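Side-chain contacts in extracellular solute-binding protein (Bordetella parapertussis, PDB 3PU5), which probably binds a small solute, perhaps a polyamine, outside the cytoplasmic membrane and passes it to a transporter, as related periplasmic binding proteins do: residues Gly124-Ser128 with Trp129-Val133; Leu160-Phe163 with Gly164-Gly168; Lys256-Met259 with Asn260-Gly264; Ala194-Asp197 with Pro198-Leu202. All coordinates share one frame; numbering follows the deposited sequence.

How the contacts relate
Contacts 1, 2 and 4 lie in one part of the protein and contact 3 on the opposite side of the chain's centre, about 33 to 38 Å from them between centres. Contacts 1 and 2 touch: Lys-130 CE packs at 3.5 Å from Ile-166 CG2, so that helices 129-138 and 156-167 meet there. Contacts 2 and 3 belong to the last turns of helices and rest on main-chain bonds with a selenomethionine packed against a branched side chain. Contacts 1 and 4 mark helix beginnings; there polar side chains, Ser-128, Glu-131 and Asp-197, take up main-chain N-H groups. Contacts 1 to 3 are partly buried; contact 4 lies at the surface.

Contact 1: Gly124-Ser128 with Trp129-Val133; sequences GGVKS and WKEFV
Ser-128 caps the N-terminus of helix 129-138, and its side chain meets Glu-131 in an N-cap bond. OG accepts Glu-131 N at 2.8 Å (N-H...O 159°). The hydroxyl reaches this N-H because OG stands between the backbone N and the carbonyl carbon, chi1 68°. Instead of closing a capping box, the glutamate reaches back to the residue before the cap: Glu-131 OE1 takes Lys-127 N, also at 2.8 Å, and the donor comes from above the carboxylate plane, 59° out of it. An extended glutamate chain, with CG anti to the backbone N, carries the carboxylate back across the cap. On its way it crosses Val-126, whose CB lies 3.6 Å from Glu-131 CD. The other oxygen, OE2, forms a salt bridge with Arg-135 one turn further on, which holds the carboxylate from its second end. Glu-235 accepts the N-H groups of Trp-129 and Lys-130, so three amides of the first turn have acidic or hydroxyl partners. Regular helical bonding starts with Phe-132 N to Ser-128 O, 3.0 Å, a bond that brings Phe-132 CB to 3.5 Å from Ser-128 O.

Contact 2: Leu160-Phe163 with Gly164-Gly168; sequences LSMF and GKIYG
Packing within one helix, one turn apart, joins the side chains of Met-162 and Ile-166 and sets the Tyr-167 ring beside the carbonyl of Phe-163, near the C-terminal end of helix 156-167. The closest side-chain approach is between Met-162 (selenomethionine) CE and Ile-166 CD1, 3.5 Å. CE is also 3.7 Å from Ile-166 CG1, so the methyl lies against the end of the longer branch and not on a single atom. The CB of Met-162 points away from the following turn; bends at chi2 (-72°) and chi3 bring the methyl back over Ile-166. That same branch lies close to the main chain, Ile-166 CG1 being 3.3 Å from Met-162 O.

These contacts ride on ordinary alpha-helical i to i+4 bonds, among them Ile-166 N to Met-162 O and Tyr-167 N to Phe-163 O, both 2.9 Å. Helix 156-167 packs against helices 129-138 and 174-184 in one lobe of the two-lobed binding-protein fold: Phe-163 lies on Thr-180 and Met-184 of helix 174-184, and Ile-166 rests on Trp-129 of helix 129-138. Phe-163 O has a further neighbour in the Tyr-167 ring: it lies at the ring edge, in plane, 3.8 Å from CD2. One face of this ring carries Ile-166 CG2, 3.8 Å above the plane and offset toward the rim. The hydroxyl at the far end bonds to Glu-134 of helix 129-138, which ties the ring to the neighbouring helix. Gly-168 breaks the helical conformation after this turn, and its N makes a weak bond to Gly-164 O, 2.8 Å.

Contact 3: Lys256-Met259 with Asn260-Gly264; sequences KAFM and NYALG
Four successive i to i+4 hydrogen bonds, from Asn-260 N to Lys-256 O through Leu-263 N to Met-259 O, join the two halves of the end of helix 252-262; the last measures 3.0 Å with an N-H...O angle of 146°. On the buried side Met-259 (selenomethionine) runs out fully extended and crosses Leu-263 obliquely. Leu-263 CD1 sits 3.7 Å from Met-259 CE and equally 3.7 Å from Met-259 CG, so the leucine methyl lies beside the arm, at equal distance from these two carbons. Leu-263 CG, anti to its own carbonyl carbon, comes within 3.4 Å of Met-259 O, so the branch lies close to the main chain as well as to the selenomethionine.

Next to it Ala-262 CB stands over one face of the Phe-258 ring, 4.2 Å from CE2. That ring meets Phe-29 of helix 15-33 edge to face and packs on strand 7-12, while Met-259 and Ala-262 lean on Met-244 of strand 238-246. The helix thus packs against two strands and another helix of its lobe in the two-lobed binding-protein fold.

Polar contacts gather on the other side. Asn-260, its CG anti to the backbone N (chi1 -175°), holds ND2 3.2 Å from a water that donates to Ala-257 O. That carbonyl also accepts Tyr-261 N, 3.1 Å, and so receives two donors. Tyr-261 OH bonds to Glu-266 on the next helix. The chemistry thus divides the helix: apolar groups face the core, and on the partly exposed flank a water, itself held by the Asn-260 amide, gives Ala-257 O a second donor beside its helical bond.

Contact 4: Ala194-Asp197 with Pro198-Leu202; sequences AFND and PVVLL
Asn-196 starts with its CB pointing away from Val-200 and ends against it. With CG anti to the backbone N (chi1 -175°), the amide swings back, CG reaching 4.1 Å from Val-200 CG2. At the tip ND2 comes closest, 3.3 Å from that same methyl, and the two side chains cross at about a right angle. OD1, on the other branch, makes only a loose approach, 4.4 Å to Val-199 CB. The backbone of the same residue supports the approach, since Val-200 N bonds to Asn-196 O at 3.3 Å and 173°.

All this occurs where a type I beta turn, Ala-194 to Asp-197, leads into helix 197-204. Asp-197 folds back over the turn: its OD2 accepts Ala-194 N, 2.8 Å, from above the carboxylate plane (62° out of it), and also Thr-193 N. Two main-chain amides thus hold one carboxylate oxygen, whose charge the nearby helix start would probably favour. Pro-198, without an N-H, follows in the first turn and packs on Phe-192 and Phe-146. Water 2 bridges Phe-195 O, to which it donates at 2.7 Å, and Val-199 N.

Contact 1: Gly124-Ser128 with Trp129-Val133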
loop_
_atom_site.group_PDB
_atom_site.type_symbol
_atom_site.label_atom_id
_atom_site.label_comp_id
_atom_site.label_asym_id
_atom_site.label_seq_id
_atom_site.Cartn_x
_atom_site.Cartn_y
_atom_site.Cartn_z
ATOM N N GLY A 124 -6.911 -15.421 20.914
ATOM C CA GLY A 124 -7.938 -14.517 20.436
ATOM C C GLY A 124 -7.388 -13.186 19.965
ATOM O O GLY A 124 -8.123 -12.368 19.422
ATOM N N GLY A 125 -6.096 -12.971 20.177
ATOM C CA GLY A 125 -5.438 -11.767 19.717
ATOM C C GLY A 125 -6.053 -10.523 20.317
ATOM O O GLY A 125 -6.421 -10.508 21.494
ATOM N N VAL A 126 -6.137 -9.476 19.502
ATOM C CA VAL A 126 -6.732 -8.201 19.880
ATOM C C VAL A 126 -7.690 -7.826 18.756
ATOM O O VAL A 126 -7.643 -8.436 17.698
ATOM C CB VAL A 126 -5.660 -7.097 20.033
ATOM C CG1 VAL A 126 -4.631 -7.502 21.053
ATOM C CG2 VAL A 126 -4.998 -6.801 18.689
ATOM N N LYS A 127 -8.557 -6.839 18.973
ATOM C CA LYS A 127 -9.541 -6.479 17.955
ATOM C C LYS A 127 -9.313 -5.099 17.360
ATOM O O LYS A 127 -9.889 -4.765 16.317
ATOM C CB LYS A 127 -10.957 -6.546 18.525
ATOM C CG LYS A 127 -11.459 -7.955 18.793
ATOM C CD LYS A 127 -12.793 -7.909 19.529
ATOM C CE LYS A 127 -13.491 -9.262 19.516
ATOM N NZ LYS A 127 -14.848 -9.162 20.133
ATOM N N SER A 128 -8.487 -4.297 18.025
ATOM C CA SER A 128 -8.302 -2.909 17.627
ATOM C C SER A 128 -6.881 -2.418 17.878
ATOM O O SER A 128 -6.141 -3.007 18.670
ATOM C CB SER A 128 -9.279 -2.011 18.381
ATOM O OG SER A 128 -8.943 -1.972 19.757
ATOM N N TRP A 129 -6.513 -1.333 17.197
ATOM C CA TRP A 129 -5.254 -0.640 17.458
ATOM C C TRP A 129 -5.208 -0.170 18.907
ATOM O O TRP A 129 -4.155 -0.186 19.560
ATOM C CB TRP A 129 -5.137 0.592 16.559
ATOM C CG TRP A 129 -4.915 0.293 15.098
ATOM C CD1 TRP A 129 -5.795 0.503 14.060
ATOM C CD2 TRP A 129 -3.729 -0.251 14.514
ATOM N NE1 TRP A 129 -5.217 0.119 12.867
ATOM C CE2 TRP A 129 -3.953 -0.355 13.123
ATOM C CE3 TRP A 129 -2.495 -0.664 15.036
ATOM C CZ2 TRP A 129 -2.986 -0.858 12.246
ATOM C CZ3 TRP A 129 -1.540 -1.166 14.169
ATOM C CH2 TRP A 129 -1.790 -1.256 12.786
ATOM N N LYS A 130 -6.355 0.295 19.392
ATOM C CA LYS A 130 -6.456 0.801 20.754
ATOM C C LYS A 130 -6.177 -0.322 21.758
ATOM O O LYS A 130 -5.440 -0.131 22.730
ATOM C CB LYS A 130 -7.843 1.422 20.982
ATOM C CG LYS A 130 -8.053 2.010 22.366
ATOM C CD LYS A 130 -9.392 2.743 22.444
ATOM C CE LYS A 130 -9.411 3.966 21.522
ATOM N NZ LYS A 130 -10.793 4.348 21.071
ATOM N N GLU A 131 -6.763 -1.492 21.520
ATOM C CA GLU A 131 -6.528 -2.639 22.394
ATOM C C GLU A 131 -5.048 -3.039 22.342
ATOM O O GLU A 131 -4.412 -3.261 23.368
ATOM C CB GLU A 131 -7.405 -3.815 21.978
ATOM C CG GLU A 131 -7.259 -5.013 22.881
ATOM C CD GLU A 131 -8.150 -6.172 22.488
ATOM O OE1 GLU A 131 -9.031 -5.989 21.619
ATOM O OE2 GLU A 131 -7.960 -7.271 23.051
ATOM N N PHE A 132 -4.507 -3.129 21.132
ATOM C CA PHE A 132 -3.083 -3.396 20.939
ATOM C C PHE A 132 -2.210 -2.450 21.766
ATOM O O PHE A 132 -1.301 -2.881 22.480
ATOM C CB PHE A 132 -2.739 -3.267 19.450
ATOM C CG PHE A 132 -1.266 -3.323 19.157
ATOM C CD1 PHE A 132 -0.494 -4.368 19.629
ATOM C CD2 PHE A 132 -0.656 -2.332 18.396
ATOM C CE1 PHE A 132 0.872 -4.423 19.354
ATOM C CE2 PHE A 132 0.708 -2.381 18.117
ATOM C CZ PHE A 132 1.469 -3.431 18.595
ATOM N N VAL A 133 -2.481 -1.155 21.661
ATOM C CA VAL A 133 -1.718 -0.158 22.410
ATOM C C VAL A 133 -1.870 -0.315 23.930
ATOM O O VAL A 133 -0.885 -0.419 24.655
ATOM C CB VAL A 133 -2.109 1.286 22.006
ATOM C CG1 VAL A 133 -1.424 2.306 22.922
ATOM C CG2 VAL A 133 -1.766 1.543 20.552
#

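Contact 2: Leu160-Phe163 with Gly164-Gly168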
loop_
_atom_site.group_PDB
_atom_site.type_symbol
_atom_site.label_atom_id
_atom_site.label_comp_id
_atom_site.label_asym_id
_atom_site.label_seq_id
_atom_site.Cartn_x
_atom_site.Cartn_y
_atom_site.Cartn_z
ATOM N N LEU A 160 1.694 5.341 12.760
ATOM C CA LEU A 160 1.689 6.453 13.717
ATOM C C LEU A 160 0.546 7.436 13.443
ATOM O O LEU A 160 -0.081 7.947 14.375
ATOM C CB LEU A 160 3.033 7.183 13.709
ATOM C CG LEU A 160 4.221 6.433 14.330
ATOM C CD1 LEU A 160 5.536 7.057 13.899
ATOM C CD2 LEU A 160 4.097 6.404 15.858
ATOM N N SER A 161 0.270 7.696 12.166
ATOM C CA SER A 161 -0.865 8.550 11.805
ATOM C C SER A 161 -2.172 8.054 12.418
ATOM O O SER A 161 -3.002 8.854 12.860
ATOM C CB SER A 161 -1.014 8.657 10.288
ATOM O OG SER A 161 -0.054 9.544 9.756
HETATM N N MSE A 162 -2.365 6.734 12.428
HETATM C CA MSE A 162 -3.548 6.151 13.052
HETATM C C MSE A 162 -3.553 6.431 14.545
HETATM O O MSE A 162 -4.618 6.638 15.135
HETATM C CB MSE A 162 -3.608 4.636 12.855
HETATM C CG MSE A 162 -4.156 4.182 11.519
HETATM SE SE MSE A 162 -6.092 4.428 11.275
HETATM C CE MSE A 162 -6.612 4.608 13.114
ATOM N N PHE A 163 -2.369 6.390 15.161
ATOM C CA PHE A 163 -2.266 6.716 16.582
ATOM C C PHE A 163 -2.666 8.179 16.820
ATOM O O PHE A 163 -3.349 8.502 17.792
ATOM C CB PHE A 163 -0.856 6.472 17.130
ATOM C CG PHE A 163 -0.477 5.020 17.248
ATOM C CD1 PHE A 163 -1.399 4.022 17.013
ATOM C CD2 PHE A 163 0.812 4.667 17.632
ATOM C CE1 PHE A 163 -1.045 2.686 17.132
ATOM C CE2 PHE A 163 1.186 3.330 17.752
ATOM C CZ PHE A 163 0.251 2.337 17.503
ATOM N N GLY A 164 -2.230 9.066 15.931
ATOM C CA GLY A 164 -2.609 10.464 16.032
ATOM C C GLY A 164 -4.115 10.645 15.957
ATOM O O GLY A 164 -4.683 11.483 16.655
ATOM N N LYS A 165 -4.773 9.855 15.114
ATOM C CA LYS A 165 -6.223 9.956 14.942
ATOM C C LYS A 165 -6.992 9.389 16.143
ATOM O O LYS A 165 -7.965 9.981 16.602
ATOM C CB LYS A 165 -6.656 9.243 13.667
ATOM C CG LYS A 165 -8.133 9.407 13.320
ATOM C CD LYS A 165 -8.429 8.737 11.980
ATOM C CE LYS A 165 -9.904 8.374 11.814
ATOM N NZ LYS A 165 -10.120 7.511 10.606
ATOM N N ILE A 166 -6.552 8.240 16.648
ATOM C CA ILE A 166 -7.238 7.595 17.768
ATOM C C ILE A 166 -7.043 8.354 19.082
ATOM O O ILE A 166 -7.994 8.561 19.837
ATOM C CB ILE A 166 -6.775 6.137 17.944
ATOM C CG1 ILE A 166 -7.182 5.300 16.728
ATOM C CG2 ILE A 166 -7.345 5.545 19.236
ATOM C CD1 ILE A 166 -6.385 3.992 16.587
ATOM N N TYR A 167 -5.813 8.779 19.335
ATOM C CA TYR A 167 -5.451 9.407 20.603
ATOM C C TYR A 167 -5.297 10.929 20.550
ATOM O O TYR A 167 -5.122 11.572 21.587
ATOM C CB TYR A 167 -4.154 8.790 21.136
ATOM C CG TYR A 167 -4.306 7.361 21.609
ATOM C CD1 TYR A 167 -4.871 7.076 22.852
ATOM C CD2 TYR A 167 -3.889 6.297 20.816
ATOM C CE1 TYR A 167 -5.014 5.768 23.291
ATOM C CE2 TYR A 167 -4.030 4.993 21.242
ATOM C CZ TYR A 167 -4.588 4.733 22.479
ATOM O OH TYR A 167 -4.720 3.437 22.902
ATOM N N GLY A 168 -5.346 11.501 19.350
ATOM C CA GLY A 168 -5.143 12.927 19.183
ATOM C C GLY A 168 -6.195 13.560 18.290
ATOM O O GLY A 168 -7.325 13.089 18.213
#

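Contact 3: Lys256-Met259 with Asn260-Gly264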
loop_
_atom_site.group_PDB
_atom_site.type_symbol
_atom_site.label_atom_id
_atom_site.label_comp_id
_atom_site.label_asym_id
_atom_site.label_seq_id
_atom_site.Cartn_x
_atom_site.Cartn_y
_atom_site.Cartn_z
ATOM N N LYS A 256 -4.876 5.228 -21.625
ATOM C CA LYS A 256 -6.169 5.248 -20.938
ATOM C C LYS A 256 -6.866 3.897 -21.091
ATOM O O LYS A 256 -7.549 3.425 -20.176
ATOM C CB LYS A 256 -7.063 6.372 -21.478
ATOM C CG LYS A 256 -6.610 7.783 -21.089
ATOM C CD LYS A 256 -7.443 8.852 -21.815
ATOM C CE LYS A 256 -6.970 10.248 -21.485
ATOM N NZ LYS A 256 -7.705 11.267 -22.294
ATOM N N ALA A 257 -6.689 3.282 -22.254
ATOM C CA ALA A 257 -7.269 1.975 -22.516
ATOM C C ALA A 257 -6.629 0.918 -21.626
ATOM O O ALA A 257 -7.326 0.078 -21.046
ATOM C CB ALA A 257 -7.119 1.609 -23.982
ATOM N N PHE A 258 -5.306 0.960 -21.501
ATOM C CA PHE A 258 -4.646 0.046 -20.574
ATOM C C PHE A 258 -5.105 0.292 -19.130
ATOM O O PHE A 258 -5.419 -0.652 -18.389
ATOM C CB PHE A 258 -3.113 0.145 -20.658
ATOM C CG PHE A 258 -2.418 -0.712 -19.645
ATOM C CD1 PHE A 258 -2.288 -2.078 -19.845
ATOM C CD2 PHE A 258 -1.947 -0.166 -18.456
ATOM C CE1 PHE A 258 -1.677 -2.887 -18.880
ATOM C CE2 PHE A 258 -1.325 -0.966 -17.495
ATOM C CZ PHE A 258 -1.194 -2.325 -17.706
HETATM N N MSE A 259 -5.134 1.554 -18.720
HETATM C CA MSE A 259 -5.537 1.869 -17.354
HETATM C C MSE A 259 -6.961 1.376 -17.101
HETATM O O MSE A 259 -7.264 0.823 -16.047
HETATM C CB MSE A 259 -5.445 3.369 -17.104
HETATM C CG MSE A 259 -5.736 3.785 -15.675
HETATM SE SE MSE A 259 -5.324 5.697 -15.418
HETATM C CE MSE A 259 -5.823 5.845 -13.528
ATOM N N ASN A 260 -7.834 1.568 -18.081
ATOM C CA ASN A 260 -9.203 1.105 -17.944
ATOM C C ASN A 260 -9.260 -0.399 -17.715
ATOM O O ASN A 260 -10.048 -0.878 -16.907
ATOM C CB ASN A 260 -10.014 1.449 -19.183
ATOM C CG ASN A 260 -11.470 1.095 -19.025
ATOM O OD1 ASN A 260 -12.124 1.536 -18.078
ATOM N ND2 ASN A 260 -11.987 0.282 -19.941
ATOM N N TYR A 261 -8.426 -1.141 -18.439
ATOM C CA TYR A 261 -8.381 -2.585 -18.254
ATOM C C TYR A 261 -7.800 -2.948 -16.884
ATOM O O TYR A 261 -8.350 -3.786 -16.175
ATOM C CB TYR A 261 -7.617 -3.296 -19.386
ATOM C CG TYR A 261 -7.635 -4.796 -19.201
ATOM C CD1 TYR A 261 -6.538 -5.458 -18.681
ATOM C CD2 TYR A 261 -8.783 -5.536 -19.474
ATOM C CE1 TYR A 261 -6.562 -6.826 -18.471
ATOM C CE2 TYR A 261 -8.819 -6.900 -19.270
ATOM C CZ TYR A 261 -7.706 -7.539 -18.766
ATOM O OH TYR A 261 -7.724 -8.890 -18.544
ATOM N N ALA A 262 -6.707 -2.289 -16.505
ATOM C CA ALA A 262 -5.988 -2.631 -15.274
ATOM C C ALA A 262 -6.846 -2.408 -14.041
ATOM O O ALA A 262 -6.705 -3.099 -13.031
ATOM C CB ALA A 262 -4.678 -1.820 -15.167
ATOM N N LEU A 263 -7.729 -1.424 -14.128
ATOM C CA LEU A 263 -8.592 -1.062 -13.013
ATOM C C LEU A 263 -9.933 -1.774 -13.115
ATOM O O LEU A 263 -10.794 -1.620 -12.240
ATOM C CB LEU A 263 -8.804 0.463 -12.975
ATOM C CG LEU A 263 -7.557 1.303 -12.659
ATOM C CD1 LEU A 263 -7.843 2.811 -12.731
ATOM C CD2 LEU A 263 -7.009 0.922 -11.296
ATOM N N GLY A 264 -10.102 -2.546 -14.186
ATOM C CA GLY A 264 -11.343 -3.262 -14.426
ATOM C C GLY A 264 -11.455 -4.496 -13.555
ATOM O O GLY A 264 -10.467 -4.951 -12.961
HETATM O O HOH W 1 -9.863 -0.858 -21.972
#

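Contact 4: Ala194-Asp197 with Pro198-Leu202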
loop_
_atom_site.group_PDB
_atom_site.type_symbol
_atom_site.label_atom_id
_atom_site.label_comp_id
_atom_site.label_asym_id
_atom_site.label_seq_id
_atom_site.Cartn_x
_atom_site.Cartn_y
_atom_site.Cartn_z
ATOM N N ALA A 194 12.382 -4.188 7.606
ATOM C CA ALA A 194 11.968 -4.768 6.329
ATOM C C ALA A 194 10.536 -5.311 6.364
ATOM O O ALA A 194 10.038 -5.710 7.420
ATOM C CB ALA A 194 12.936 -5.854 5.894
ATOM N N PHE A 195 9.886 -5.328 5.203
ATOM C CA PHE A 195 8.501 -5.798 5.074
ATOM C C PHE A 195 8.274 -7.235 5.555
ATOM O O PHE A 195 7.203 -7.568 6.065
ATOM C CB PHE A 195 8.039 -5.655 3.626
ATOM C CG PHE A 195 7.772 -4.236 3.220
ATOM C CD1 PHE A 195 6.763 -3.503 3.833
ATOM C CD2 PHE A 195 8.526 -3.630 2.228
ATOM C CE1 PHE A 195 6.515 -2.192 3.459
ATOM C CE2 PHE A 195 8.282 -2.317 1.850
ATOM C CZ PHE A 195 7.276 -1.600 2.464
ATOM N N ASN A 196 9.285 -8.077 5.396
ATOM C CA ASN A 196 9.181 -9.487 5.754
ATOM C C ASN A 196 9.402 -9.721 7.250
ATOM O O ASN A 196 9.195 -10.823 7.748
ATOM C CB ASN A 196 10.185 -10.296 4.921
ATOM C CG ASN A 196 10.063 -11.788 5.133
ATOM O OD1 ASN A 196 8.990 -12.376 4.970
ATOM N ND2 ASN A 196 11.179 -12.421 5.482
ATOM N N ASP A 197 9.796 -8.671 7.967
ATOM C CA ASP A 197 10.150 -8.797 9.380
ATOM C C ASP A 197 9.019 -9.286 10.314
ATOM O O ASP A 197 9.246 -10.159 11.148
ATOM C CB ASP A 197 10.778 -7.494 9.912
ATOM C CG ASP A 197 12.217 -7.285 9.431
ATOM O OD1 ASP A 197 12.803 -8.233 8.882
ATOM O OD2 ASP A 197 12.769 -6.172 9.607
ATOM N N PRO A 198 7.806 -8.712 10.208
ATOM C CA PRO A 198 6.774 -9.244 11.112
ATOM C C PRO A 198 6.588 -10.767 11.025
ATOM O O PRO A 198 6.490 -11.436 12.053
ATOM C CB PRO A 198 5.504 -8.520 10.654
ATOM C CG PRO A 198 6.009 -7.185 10.169
ATOM C CD PRO A 198 7.352 -7.497 9.503
ATOM N N VAL A 199 6.549 -11.319 9.819
ATOM C CA VAL A 199 6.355 -12.758 9.684
ATOM C C VAL A 199 7.511 -13.540 10.331
ATOM O O VAL A 199 7.284 -14.468 11.120
ATOM C CB VAL A 199 6.116 -13.155 8.213
ATOM C CG1 VAL A 199 6.452 -14.624 7.970
ATOM C CG2 VAL A 199 4.669 -12.859 7.830
ATOM N N VAL A 200 8.744 -13.137 10.028
ATOM C CA VAL A 200 9.928 -13.787 10.600
ATOM C C VAL A 200 9.958 -13.681 12.126
ATOM O O VAL A 200 10.187 -14.674 12.825
ATOM C CB VAL A 200 11.220 -13.188 10.034
ATOM C CG1 VAL A 200 12.427 -13.657 10.843
ATOM C CG2 VAL A 200 11.375 -13.565 8.562
ATOM N N LEU A 201 9.731 -12.479 12.647
ATOM C CA LEU A 201 9.725 -12.278 14.097
ATOM C C LEU A 201 8.665 -13.159 14.762
ATOM O O LEU A 201 8.926 -13.786 15.793
ATOM C CB LEU A 201 9.496 -10.804 14.443
ATOM C CG LEU A 201 10.620 -9.831 14.070
ATOM C CD1 LEU A 201 10.156 -8.371 14.169
ATOM C CD2 LEU A 201 11.849 -10.077 14.927
ATOM N N LEU A 202 7.476 -13.208 14.167
ATOM C CA LEU A 202 6.386 -14.027 14.701
ATOM C C LEU A 202 6.684 -15.523 14.600
ATOM O O LEU A 202 6.519 -16.246 15.578
ATOM C CB LEU A 202 5.053 -13.712 14.003
ATOM C CG LEU A 202 4.483 -12.328 14.333
ATOM C CD1 LEU A 202 3.285 -12.015 13.453
ATOM C CD2 LEU A 202 4.132 -12.200 15.817
HETATM O O HOH W 2 5.913 -9.703 7.135
#